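Local coordinates for protein L-lysine 6-oxidase (Marinomonas mediterranea, PDB 3WEU) that oxidises the epsilon-amino group of L-lysine with a cysteine tryptophylquinone cofactor, releasing ammonium and the hydrogen peroxide that makes it antibacterial, at residues S222-C228 and S240-V246; Y287-A293 and F411-Q415; F478-T484 and C496-D500. Residue numbers count along the deposited sequence, not the author numbering.

Interaction 1: residues S222-C228 and S240-V246; sequences SDGSVTC and STAWMVV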
loop_
_atom_site.group_PDB
_atom_site.type_symbol
_atom_site.label_atom_id
_atom_site.label_comp_id
_atom_site.label_asym_id
_atom_site.label_seq_id
_atom_site.Cartn_x
_atom_site.Cartn_y
_atom_site.Cartn_z
ATOM N N SER A 222 -3.531 23.514 -18.675
ATOM C CA SER A 222 -2.548 24.065 -19.588
ATOM C C SER A 222 -2.574 25.567 -19.515
ATOM O O SER A 222 -3.484 26.194 -18.919
ATOM C CB SER A 222 -2.845 23.655 -21.039
ATOM O OG SER A 222 -4.010 24.296 -21.509
ATOM N N ASP A 223 -1.580 26.172 -20.119
ATOM C CA ASP A 223 -1.595 27.610 -20.383
ATOM C C ASP A 223 -0.709 27.911 -21.602
ATOM O O ASP A 223 0.079 27.039 -22.005
ATOM C CB ASP A 223 -1.048 28.394 -19.159
ATOM C CG ASP A 223 0.441 28.242 -18.966
ATOM O OD1 ASP A 223 0.839 27.245 -18.350
ATOM O OD2 ASP A 223 1.214 29.173 -19.393
ATOM N N GLY A 224 -0.867 29.099 -22.173
ATOM C CA GLY A 224 -0.056 29.503 -23.308
ATOM C C GLY A 224 -0.473 30.719 -24.051
ATOM O O GLY A 224 -1.288 31.506 -23.604
ATOM N N SER A 225 0.143 30.906 -25.228
ATOM C CA SER A 225 0.085 32.133 -25.913
ATOM C C SER A 225 -1.124 32.233 -26.797
ATOM O O SER A 225 -1.605 31.212 -27.363
ATOM C CB SER A 225 1.324 32.278 -26.824
ATOM O OG SER A 225 1.427 31.164 -27.709
ATOM N N VAL A 226 -1.561 33.474 -26.964
ATOM C CA VAL A 226 -2.650 33.818 -27.855
ATOM C C VAL A 226 -2.057 34.798 -28.838
ATOM O O VAL A 226 -1.544 35.806 -28.423
ATOM C CB VAL A 226 -3.874 34.441 -27.159
ATOM C CG1 VAL A 226 -4.961 34.881 -28.150
ATOM C CG2 VAL A 226 -4.464 33.414 -26.208
ATOM N N THR A 227 -2.224 34.508 -30.137
ATOM C CA THR A 227 -1.826 35.459 -31.194
ATOM C C THR A 227 -3.000 35.757 -32.096
ATOM O O THR A 227 -3.703 34.865 -32.484
ATOM C CB THR A 227 -0.635 34.892 -32.042
ATOM O OG1 THR A 227 0.415 34.561 -31.157
ATOM C CG2 THR A 227 -0.096 35.970 -33.041
ATOM N N CYS A 228 -3.210 37.021 -32.366
ATOM C CA CYS A 228 -4.274 37.489 -33.195
ATOM C C CYS A 228 -3.690 38.232 -34.360
ATOM O O CYS A 228 -3.043 39.261 -34.164
ATOM C CB CYS A 228 -5.154 38.489 -32.475
ATOM S SG CYS A 228 -6.603 39.024 -33.361
ATOM N N SER A 240 -1.338 41.072 -32.661
ATOM C CA SER A 240 -1.245 41.448 -31.243
ATOM C C SER A 240 -1.418 40.158 -30.439
ATOM O O SER A 240 -1.819 39.112 -30.996
ATOM C CB SER A 240 -2.271 42.534 -30.960
ATOM O OG SER A 240 -2.408 42.773 -29.579
ATOM N N THR A 241 -1.029 40.170 -29.164
ATOM C CA THR A 241 -0.871 38.912 -28.418
ATOM C C THR A 241 -1.457 39.045 -26.987
ATOM O O THR A 241 -1.649 40.189 -26.478
ATOM C CB THR A 241 0.585 38.496 -28.264
ATOM O OG1 THR A 241 1.273 39.603 -27.705
ATOM C CG2 THR A 241 1.211 38.085 -29.608
ATOM N N ALA A 242 -1.681 37.878 -26.376
ATOM C CA ALA A 242 -2.166 37.740 -25.023
ATOM C C ALA A 242 -1.740 36.387 -24.558
ATOM O O ALA A 242 -0.929 35.710 -25.232
ATOM C CB ALA A 242 -3.713 37.890 -25.000
ATOM N N TRP A 243 -2.222 35.994 -23.383
ATOM C CA TRP A 243 -1.949 34.718 -22.795
ATOM C C TRP A 243 -3.262 34.092 -22.388
ATOM O O TRP A 243 -4.313 34.773 -22.294
ATOM C CB TRP A 243 -0.999 34.859 -21.599
ATOM C CG TRP A 243 -0.150 33.680 -21.383
ATOM C CD1 TRP A 243 -0.362 32.685 -20.513
ATOM C CD2 TRP A 243 1.061 33.341 -22.082
ATOM N NE1 TRP A 243 0.600 31.724 -20.621
ATOM C CE2 TRP A 243 1.511 32.124 -21.565
ATOM C CE3 TRP A 243 1.809 33.957 -23.068
ATOM C CZ2 TRP A 243 2.700 31.509 -21.993
ATOM C CZ3 TRP A 243 2.970 33.325 -23.536
ATOM C CH2 TRP A 243 3.407 32.142 -22.987
ATOM N N MET A 244 -3.201 32.803 -22.128
ATOM C CA MET A 244 -4.350 32.033 -21.761
ATOM C C MET A 244 -3.988 31.036 -20.664
ATOM O O MET A 244 -2.995 30.308 -20.784
ATOM C CB MET A 244 -4.871 31.286 -23.008
ATOM C CG MET A 244 -6.011 30.347 -22.729
ATOM S SD MET A 244 -7.477 31.305 -22.438
ATOM C CE MET A 244 -8.444 30.100 -21.632
ATOM N N VAL A 245 -4.847 30.918 -19.651
ATOM C CA VAL A 245 -4.625 29.960 -18.592
ATOM C C VAL A 245 -5.871 29.134 -18.353
ATOM O O VAL A 245 -6.969 29.659 -18.291
ATOM C CB VAL A 245 -4.250 30.712 -17.303
ATOM C CG1 VAL A 245 -4.016 29.730 -16.166
ATOM C CG2 VAL A 245 -2.996 31.538 -17.570
ATOM N N VAL A 246 -5.690 27.848 -18.156
ATOM C CA VAL A 246 -6.769 26.946 -17.808
ATOM C C VAL A 246 -6.639 26.555 -16.297
ATOM O O VAL A 246 -5.541 26.194 -15.828
ATOM C CB VAL A 246 -6.789 25.687 -18.636
ATOM C CG1 VAL A 246 -7.997 24.844 -18.237
ATOM C CG2 VAL A 246 -6.877 26.023 -20.095
#

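Interaction 2: residues Y287-A293 and F411-Q415; sequences YKSDYVA and FLLGQ. With SO4 (sulfate ion), chain D.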
loop_
_atom_site.group_PDB
_atom_site.type_symbol
_atom_site.label_atom_id
_atom_site.label_comp_id
_atom_site.label_asym_id
_atom_site.label_seq_id
_atom_site.Cartn_x
_atom_site.Cartn_y
_atom_site.Cartn_z
ATOM N N TYR A 287 6.135 54.232 -2.267
ATOM C CA TYR A 287 4.829 54.817 -2.475
ATOM C C TYR A 287 4.849 56.305 -2.138
ATOM O O TYR A 287 5.689 56.763 -1.375
ATOM C CB TYR A 287 3.775 54.106 -1.636
ATOM C CG TYR A 287 3.475 52.703 -2.124
ATOM C CD1 TYR A 287 2.544 52.471 -3.132
ATOM C CD2 TYR A 287 4.150 51.632 -1.601
ATOM C CE1 TYR A 287 2.263 51.176 -3.574
ATOM C CE2 TYR A 287 3.926 50.334 -2.050
ATOM C CZ TYR A 287 2.944 50.118 -3.019
ATOM O OH TYR A 287 2.722 48.839 -3.501
ATOM N N LYS A 288 3.926 57.033 -2.727
ATOM C CA LYS A 288 3.775 58.473 -2.474
ATOM C C LYS A 288 2.734 58.738 -1.420
ATOM O O LYS A 288 1.525 58.482 -1.650
ATOM C CB LYS A 288 3.392 59.194 -3.777
ATOM C CG LYS A 288 4.455 59.047 -4.841
ATOM C CD LYS A 288 4.135 59.904 -6.045
ATOM C CE LYS A 288 5.312 59.868 -6.967
ATOM N NZ LYS A 288 4.963 60.643 -8.175
ATOM N N SER A 289 3.190 59.274 -0.278
ATOM C CA SER A 289 2.283 59.522 0.843
ATOM C C SER A 289 1.220 60.575 0.633
ATOM O O SER A 289 0.272 60.656 1.417
ATOM C CB SER A 289 3.060 59.817 2.147
ATOM O OG SER A 289 3.920 60.909 1.949
ATOM N N ASP A 290 1.329 61.386 -0.411
ATOM C CA ASP A 290 0.252 62.287 -0.727
ATOM C C ASP A 290 -0.826 61.697 -1.631
ATOM O O ASP A 290 -1.788 62.384 -1.915
ATOM C CB ASP A 290 0.774 63.607 -1.325
ATOM C CG ASP A 290 1.712 63.412 -2.483
ATOM O OD1 ASP A 290 2.042 62.258 -2.843
ATOM O OD2 ASP A 290 2.190 64.454 -3.016
ATOM N N TYR A 291 -0.740 60.405 -1.991
ATOM C CA TYR A 291 -1.730 59.808 -2.866
ATOM C C TYR A 291 -3.032 59.669 -2.143
ATOM O O TYR A 291 -3.083 59.125 -1.037
ATOM C CB TYR A 291 -1.285 58.415 -3.364
ATOM C CG TYR A 291 -2.290 57.776 -4.332
ATOM C CD1 TYR A 291 -2.253 58.080 -5.670
ATOM C CD2 TYR A 291 -3.296 56.846 -3.891
ATOM C CE1 TYR A 291 -3.160 57.525 -6.570
ATOM C CE2 TYR A 291 -4.214 56.299 -4.803
ATOM C CZ TYR A 291 -4.111 56.622 -6.145
ATOM O OH TYR A 291 -4.967 56.146 -7.111
ATOM N N VAL A 292 -4.087 60.169 -2.722
ATOM C CA VAL A 292 -5.395 60.114 -2.061
ATOM C C VAL A 292 -6.213 58.926 -2.583
ATOM O O VAL A 292 -6.532 58.841 -3.778
ATOM C CB VAL A 292 -6.159 61.477 -2.293
ATOM C CG1 VAL A 292 -7.562 61.427 -1.727
ATOM C CG2 VAL A 292 -5.390 62.647 -1.661
ATOM N N ALA A 293 -6.517 57.944 -1.725
ATOM C CA ALA A 293 -7.222 56.748 -2.163
ATOM C C ALA A 293 -8.675 57.092 -2.362
ATOM O O ALA A 293 -9.152 58.186 -1.984
ATOM C CB ALA A 293 -7.068 55.639 -1.094
ATOM N N PHE A 411 -0.961 49.592 1.104
ATOM C CA PHE A 411 -0.658 51.014 0.995
ATOM C C PHE A 411 -1.972 51.853 0.962
ATOM O O PHE A 411 -2.159 52.832 1.672
ATOM C CB PHE A 411 0.141 51.307 -0.269
ATOM C CG PHE A 411 0.211 52.755 -0.558
ATOM C CD1 PHE A 411 0.900 53.574 0.308
ATOM C CD2 PHE A 411 -0.530 53.304 -1.566
ATOM C CE1 PHE A 411 0.933 54.945 0.116
ATOM C CE2 PHE A 411 -0.508 54.661 -1.774
ATOM C CZ PHE A 411 0.215 55.501 -0.922
ATOM N N LEU A 412 -2.891 51.430 0.126
ATOM C CA LEU A 412 -4.145 52.114 0.007
ATOM C C LEU A 412 -4.971 52.068 1.270
ATOM O O LEU A 412 -5.577 53.069 1.680
ATOM C CB LEU A 412 -4.900 51.604 -1.217
ATOM C CG LEU A 412 -4.296 51.806 -2.597
ATOM C CD1 LEU A 412 -4.944 51.003 -3.705
ATOM C CD2 LEU A 412 -4.404 53.261 -2.998
ATOM N N LEU A 413 -4.948 50.941 1.969
ATOM C CA LEU A 413 -5.588 50.853 3.248
ATOM C C LEU A 413 -5.007 51.825 4.282
ATOM O O LEU A 413 -5.738 52.478 5.011
ATOM C CB LEU A 413 -5.624 49.369 3.777
ATOM C CG LEU A 413 -6.580 49.151 4.954
ATOM C CD1 LEU A 413 -8.051 49.272 4.536
ATOM C CD2 LEU A 413 -6.331 47.770 5.565
ATOM N N GLY A 414 -3.694 52.002 4.262
ATOM C CA GLY A 414 -2.994 52.938 5.135
ATOM C C GLY A 414 -3.341 54.394 4.794
ATOM O O GLY A 414 -3.398 55.227 5.698
ATOM N N GLN A 415 -3.555 54.708 3.511
ATOM C CA GLN A 415 -3.998 56.028 3.137
ATOM C C GLN A 415 -5.398 56.288 3.695
ATOM O O GLN A 415 -5.687 57.366 4.239
ATOM C CB GLN A 415 -3.968 56.197 1.624
ATOM C CG GLN A 415 -2.585 56.170 0.986
ATOM C CD GLN A 415 -1.627 57.118 1.651
ATOM O OE1 GLN A 415 -0.931 56.755 2.633
ATOM N NE2 GLN A 415 -1.553 58.336 1.135
HETATM S S SO4 D . 7.111 52.453 0.985
HETATM O O1 SO4 D . 8.374 52.614 1.709
HETATM O O2 SO4 D . 7.265 52.702 -0.434
HETATM O O3 SO4 D . 6.683 51.074 1.246
HETATM O O4 SO4 D . 6.056 53.385 1.346
#

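Interaction 3: residues F478-T484 and C496-D500; sequences FDVNGLT and CEPGD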
loop_
_atom_site.group_PDB
_atom_site.type_symbol
_atom_site.label_atom_id
_atom_site.label_comp_id
_atom_site.label_asym_id
_atom_site.label_seq_id
_atom_site.Cartn_x
_atom_site.Cartn_y
_atom_site.Cartn_z
ATOM N N PHE A 478 9.010 27.356 -32.137
ATOM C CA PHE A 478 8.535 26.159 -31.510
ATOM C C PHE A 478 8.204 25.049 -32.473
ATOM O O PHE A 478 8.330 23.841 -32.096
ATOM C CB PHE A 478 7.326 26.467 -30.578
ATOM C CG PHE A 478 7.660 27.448 -29.484
ATOM C CD1 PHE A 478 8.603 27.112 -28.486
ATOM C CD2 PHE A 478 7.005 28.635 -29.396
ATOM C CE1 PHE A 478 8.955 28.007 -27.518
ATOM C CE2 PHE A 478 7.318 29.534 -28.394
ATOM C CZ PHE A 478 8.305 29.221 -27.463
ATOM N N ASP A 479 7.716 25.426 -33.655
ATOM C CA ASP A 479 7.432 24.467 -34.740
ATOM C C ASP A 479 8.645 23.503 -34.890
ATOM O O ASP A 479 8.504 22.250 -34.921
ATOM C CB ASP A 479 7.141 25.242 -36.052
ATOM C CG ASP A 479 5.638 25.554 -36.246
ATOM O OD1 ASP A 479 4.769 25.104 -35.425
ATOM O OD2 ASP A 479 5.312 26.242 -37.224
ATOM N N VAL A 480 9.835 24.101 -34.897
ATOM C CA VAL A 480 11.092 23.359 -35.157
ATOM C C VAL A 480 11.714 22.730 -33.922
ATOM O O VAL A 480 12.189 21.598 -33.982
ATOM C CB VAL A 480 12.097 24.299 -35.845
ATOM C CG1 VAL A 480 13.523 23.700 -35.951
ATOM C CG2 VAL A 480 11.508 24.708 -37.195
ATOM N N ASN A 481 11.605 23.419 -32.785
ATOM C CA ASN A 481 12.335 23.040 -31.564
ATOM C C ASN A 481 11.537 22.466 -30.433
ATOM O O ASN A 481 12.049 21.834 -29.514
ATOM C CB ASN A 481 13.010 24.322 -31.099
ATOM C CG ASN A 481 13.962 24.860 -32.148
ATOM O OD1 ASN A 481 13.768 25.901 -32.771
ATOM N ND2 ASN A 481 14.993 24.122 -32.346
ATOM N N GLY A 482 10.235 22.677 -30.476
ATOM C CA GLY A 482 9.404 22.311 -29.339
ATOM C C GLY A 482 9.727 23.240 -28.179
ATOM O O GLY A 482 10.386 24.308 -28.340
ATOM N N LEU A 483 9.210 22.851 -27.010
ATOM C CA LEU A 483 9.288 23.679 -25.847
ATOM C C LEU A 483 10.511 23.338 -25.039
ATOM O O LEU A 483 11.055 22.256 -25.196
ATOM C CB LEU A 483 8.031 23.480 -24.967
ATOM C CG LEU A 483 6.761 24.008 -25.636
ATOM C CD1 LEU A 483 5.557 23.570 -24.797
ATOM C CD2 LEU A 483 6.738 25.524 -25.847
ATOM N N THR A 484 10.923 24.234 -24.135
ATOM C CA THR A 484 12.229 24.032 -23.432
ATOM C C THR A 484 11.949 23.533 -22.015
ATOM O O THR A 484 11.458 24.286 -21.192
ATOM C CB THR A 484 13.007 25.315 -23.411
ATOM O OG1 THR A 484 12.834 26.048 -24.640
ATOM C CG2 THR A 484 14.524 25.079 -23.046
ATOM N N CYS A 496 7.835 34.097 -21.447
ATOM C CA CYS A 496 7.295 32.803 -21.109
ATOM C C CYS A 496 7.061 31.965 -22.329
ATOM O O CYS A 496 6.699 32.473 -23.365
ATOM C CB CYS A 496 5.939 32.978 -20.395
ATOM S SG CYS A 496 6.125 33.958 -18.897
ATOM N N GLU A 497 7.106 30.673 -22.124
ATOM C CA GLU A 497 6.718 29.722 -23.124
ATOM C C GLU A 497 5.374 29.187 -22.690
ATOM O O GLU A 497 5.083 29.236 -21.504
ATOM C CB GLU A 497 7.640 28.538 -23.084
ATOM C CG GLU A 497 8.998 28.881 -23.649
ATOM C CD GLU A 497 9.921 27.687 -23.855
ATOM O OE1 GLU A 497 9.618 26.560 -23.430
ATOM O OE2 GLU A 497 10.984 27.929 -24.471
ATOM N N PRO A 498 4.660 28.550 -23.594
ATOM C CA PRO A 498 3.489 27.747 -23.280
ATOM C C PRO A 498 3.786 26.708 -22.173
ATOM O O PRO A 498 4.804 26.002 -22.168
ATOM C CB PRO A 498 3.135 27.082 -24.592
ATOM C CG PRO A 498 3.620 28.001 -25.626
ATOM C CD PRO A 498 4.788 28.775 -25.038
ATOM N N GLY A 499 2.880 26.644 -21.196
ATOM C CA GLY A 499 3.055 25.793 -20.057
ATOM C C GLY A 499 3.725 26.481 -18.876
ATOM O O GLY A 499 3.647 25.953 -17.747
ATOM N N ASP A 500 4.254 27.672 -19.055
ATOM C CA ASP A 500 5.028 28.273 -17.988
ATOM C C ASP A 500 4.212 28.754 -16.786
ATOM O O ASP A 500 4.681 28.691 -15.636
ATOM C CB ASP A 500 5.956 29.361 -18.512
ATOM C CG ASP A 500 7.231 28.788 -19.160
ATOM O OD1 ASP A 500 7.440 27.565 -19.110
ATOM O OD2 ASP A 500 7.935 29.635 -19.723
#

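Interaction 1: residues S222-C228 and S240-V246
Strands 223-232 and 237-247 form an antiparallel beta hairpin; over 223-228 and 240-246 the axes approach to 4.3 Å and the directions differ by 149°. The pairing starts one residue ahead of the first strand, where Ser222 O accepts a hydrogen bond from Val246 N (2.9 Å). Asp223, in a non-hydrogen-bonded pair with Val245, reaches diagonally over the sheet: its OD2 takes a hydrogen bond from the indole NE1 of Trp243 at 2.9 Å, while OD1 bonds to the hydroxyl of Thr502. Gly224 follows in a hydrogen-bonded pair, its N 2.8 Å from Met244 O and its O 2.7 Å from Met244 N. The indole of Trp243 folds back over this part of the strand, with Gly224 O and Ser225 CA against one ring face and Ser225 CB 3.8 Å from Trp243 CZ3. On the opposite face, Val226 packs CB to CB on Ala242 (4.1 Å) and sets CG2 3.9 Å from Met244 CB; its N and O each make a 2.9 Å hydrogen bond, to Ala242 O and from Ala242 N. Thr227 lies beside Thr241, with OG1 3.9 Å from Thr241 CG2, and Cys228 completes the run through Cys228 N to Ser240 O and Ser240 N to Cys228 O, both 2.9 Å. Neither strand of the hairpin is an edge strand here: strand 223-232 also pairs antiparallel with strand 80-91, and strand 237-247 runs parallel to strand 4-13. Val226, Cys228 and Met244 face strand 58-66, whereas on the other side His471 meets the Trp243 ring edge-to-face.

Interaction 2: residues Y287-A293 and F411-Q415
Phe411 loses more surface than any other residue here, 98 Å², because its ring fits into the bend of the 287-293 loop. Tyr287 lies against it in an offset stack, with centroids 4.5 Å apart and planes at 13°. The overlap is reciprocal: Tyr287 CB sits over the Phe411 ring, 3.7 Å from its centroid, and Phe411 CB sits over the Tyr287 ring at 3.9 Å, so each ring has a CH-pi contact from the other residue's beta carbon. At the edge of the Phe411 ring, CZ comes within 3.3 Å of Lys288 O and 4.1 Å of Tyr291 CB. The hydroxyl of Tyr287 is hydrogen-bonded to Thr408, one helical turn before Phe411, and its backbone N gives a 2.6 Å hydrogen bond to O2 of a sulfate ion, probably from the crystallisation liquor.

Gln415, one turn farther along the helix, supplies the polar half of the contact and buries 67 Å². Its NE2 donates to both Ser289 O (3.0 Å) and Tyr291 O (2.8 Å). Tyr291, with 55 Å² covered, places CE2 3.5 Å from Leu412 CD2, and Ala293 CB closes the row 4.0 Å from the same methyl carbon.

The loop holds a type I beta turn from Lys288 to Tyr291, closed by Tyr291 N to Lys288 O at 3.0 Å. The arrangement is a beta turn between the short strands 286-287 and 293-294, clasped to helix 407-418 by residues at i and i+4 on one helix face: an aromatic stack at Phe411 and a side-chain amide bridging two backbone carbonyls at Gln415.

Interaction 3: residues F478-T484 and C496-D500
Glu497 extends its side chain past the edge of the Phe478 ring, whose CE1 lies 3.7 Å from Glu497 OE2, and its carboxylate grips Thr484 at two points. Thr484 N donates to Glu497 OE1 (2.8 Å), and Thr484 OG1 to Glu497 OE2 (2.6 Å). The motif on this side is a type II beta turn, Glu497 to Asp500, with Gly499 at positive phi as such turns favour; opposite it, helix 475-481 gives way to Gly482, also at positive phi, and the chain then brings Leu483 and Thr484 alongside the turn. Pro498 packs against both Phe478 and Leu483, its CD 4.3 Å from Phe478 CE2 and 3.9 Å from Leu483 CD2, and its other neighbours include His88 and Ala90 of strand 80-91. Lys92 forms salt bridges with both Glu497 and Asp500. Within the turn, Asp500 N bonds back to Glu497 O at 3.0 Å, and Glu497 N donates to Asp500 OD2 at 2.7 Å.

Along the chain the three contacts follow in series, each closing before the next opens. Interactions 1 and 3 are neighbours in space, their centres 13 Å apart, although one belongs to the N-terminal family region and the other to the C-terminal one. They touch directly: Gly499 N lies 2.9 Å from Asp223 O, a probable hydrogen bond, and Trp243 CZ2 packs 3.3 Å from Glu497 O. Strand 80-91 borders both, so the turn 497-500 is docked on the hairpin's sheet and joins the two regions. Interaction 2 stands apart in a helical part of the subunit, its centre 34 Å from that of interaction 1 and 41 Å from that of interaction 3.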